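PDB 4JZ6: salicylaldehyde dehydrogenase NahF from Pseudomonas putida, which probably oxidises salicylaldehyde to salicylate with NAD+ as the electron acceptor, a step in the bacterial degradation of naphthalene. Local coordinates for residues A[91-95]-A[201-207]. Numbering follows the deposited sequence.
Sequences VMESK and ITQCVQE
Helix-helix packing in the NAD-binding, Rossmann-type part of the aldehyde dehydrogenase fold: the C-terminal end of helix 78-94 lies against the last turns of helix 195-208, which follows strand 186-189 and leads to edge strand 215-218 of the parallel nucleotide-binding sheet. Residues 201-207 are regular helix; 91-95 run through the last turn of helix 78-94, and Lys-95 (phi/psi -111/18) is at the N-cap position of helix 96-107. The backbones come closest at Val-91 and Cys-204, with CA atoms 5.8 Å apart. Apolar contacts fill the buried side. Met-92, its CB sideways, uses an m, t, p rotamer to bring CE within 3.5 Å of Ile-201 CG1, while its CG lies 3.8 Å from Cys-204 CB. Val-91 (chi1 t) places CG1 3.9 Å from Cys-204 CB. Phe-99 of helix 96-107 touches both Met-92 and Cys-204. At the border with the polar group, the aliphatic part of Lys-95 makes a van der Waals contact, CD to Cys-204 SG at 3.6 Å. Polar contacts close the outer side, where the Lys-95 chain (m, t, t, p), whose p chi4 turns NZ toward the carboxylate, ends in a salt bridge to Glu-207. One turn earlier on the same helix, Gln-203 NE2 donates to Glu-207 OE2 at 2.7 Å, so each carboxylate oxygen has its own partner. Ser-94 OG (chi1 p) turns back to Val-91 O at 2.6 Å. Lys-95 NZ donates to Glu-207 OE1 at 2.7 Å and to a water at 3.2 Å.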
# COMPACT_ATOMS: atom_id res chain seq x y z
N VAL A 91 31.73 4.59 -5.57
CA VAL A 91 31.87 4.68 -7.02
C VAL A 91 31.14 5.89 -7.60
O VAL A 91 31.66 6.56 -8.50
CB VAL A 91 31.41 3.38 -7.72
CG1 VAL A 91 31.39 3.55 -9.23
CG2 VAL A 91 32.31 2.24 -7.33
N MET A 92 29.95 6.17 -7.09
CA MET A 92 29.21 7.35 -7.53
C MET A 92 29.97 8.64 -7.21
O MET A 92 30.02 9.57 -8.02
CB MET A 92 27.82 7.40 -6.92
CG MET A 92 26.94 6.21 -7.26
SD MET A 92 25.21 6.60 -6.95
CE MET A 92 24.90 7.74 -8.30
N GLU A 93 30.56 8.71 -6.02
CA GLU A 93 31.30 9.90 -5.62
C GLU A 93 32.56 10.06 -6.47
O GLU A 93 33.01 11.18 -6.73
CB GLU A 93 31.63 9.87 -4.13
CG GLU A 93 30.39 9.97 -3.24
CD GLU A 93 30.70 9.83 -1.76
OE1 GLU A 93 31.80 9.34 -1.42
OE2 GLU A 93 29.85 10.22 -0.93
N SER A 94 33.11 8.94 -6.93
CA SER A 94 34.31 8.98 -7.75
C SER A 94 34.00 9.51 -9.15
O SER A 94 34.91 9.87 -9.89
CB SER A 94 34.97 7.60 -7.84
OG SER A 94 34.22 6.69 -8.63
N LYS A 95 32.72 9.55 -9.50
CA LYS A 95 32.31 10.01 -10.82
C LYS A 95 31.59 11.35 -10.77
O LYS A 95 30.90 11.73 -11.72
CB LYS A 95 31.44 8.94 -11.50
CG LYS A 95 32.22 7.72 -11.96
CD LYS A 95 31.33 6.72 -12.69
CE LYS A 95 32.15 5.75 -13.53
NZ LYS A 95 33.24 5.11 -12.76
N ILE A 201 24.35 6.17 -13.67
CA ILE A 201 24.10 5.66 -12.34
C ILE A 201 24.09 4.14 -12.39
O ILE A 201 24.62 3.48 -11.50
CB ILE A 201 22.79 6.23 -11.70
CG1 ILE A 201 22.67 5.82 -10.24
CG2 ILE A 201 21.55 5.78 -12.46
CD1 ILE A 201 21.54 6.50 -9.50
N THR A 202 23.54 3.59 -13.46
CA THR A 202 23.56 2.15 -13.68
C THR A 202 25.00 1.66 -13.74
O THR A 202 25.36 0.68 -13.07
CB THR A 202 22.85 1.76 -14.99
OG1 THR A 202 21.50 2.25 -14.97
CG2 THR A 202 22.83 0.24 -15.16
N GLN A 203 25.82 2.34 -14.53
CA GLN A 203 27.22 1.97 -14.67
C GLN A 203 27.92 1.92 -13.32
O GLN A 203 28.71 1.02 -13.04
CB GLN A 203 27.94 2.94 -15.61
CG GLN A 203 29.38 2.54 -15.88
CD GLN A 203 30.16 3.61 -16.61
OE1 GLN A 203 29.57 4.55 -17.15
NE2 GLN A 203 31.48 3.49 -16.62
N CYS A 204 27.61 2.89 -12.47
CA CYS A 204 28.18 2.92 -11.13
C CYS A 204 27.86 1.64 -10.38
O CYS A 204 28.74 1.02 -9.78
CB CYS A 204 27.67 4.13 -10.36
SG CYS A 204 28.43 5.66 -10.89
N VAL A 205 26.60 1.24 -10.42
CA VAL A 205 26.17 -0.00 -9.78
C VAL A 205 26.92 -1.20 -10.36
O VAL A 205 27.32 -2.11 -9.62
CB VAL A 205 24.65 -0.19 -9.90
CG1 VAL A 205 24.22 -1.49 -9.26
CG2 VAL A 205 23.95 0.97 -9.23
N GLN A 206 27.13 -1.20 -11.68
CA GLN A 206 27.88 -2.27 -12.33
C GLN A 206 29.30 -2.35 -11.80
O GLN A 206 29.79 -3.44 -11.49
CB GLN A 206 27.91 -2.09 -13.86
CG GLN A 206 28.67 -3.20 -14.58
CD GLN A 206 28.89 -2.92 -16.07
OE1 GLN A 206 28.69 -1.80 -16.54
NE2 GLN A 206 29.30 -3.95 -16.81
N GLU A 207 29.96 -1.20 -11.67
CA GLU A 207 31.35 -1.16 -11.25
C GLU A 207 31.55 -1.43 -9.75
O GLU A 207 32.68 -1.66 -9.31
CB GLU A 207 31.99 0.18 -11.64
CG GLU A 207 31.91 0.46 -13.12
CD GLU A 207 32.65 1.71 -13.53
OE1 GLU A 207 33.14 2.43 -12.64
OE2 GLU A 207 32.76 1.97 -14.75
O HOH W 1 35.54 3.75 -14.58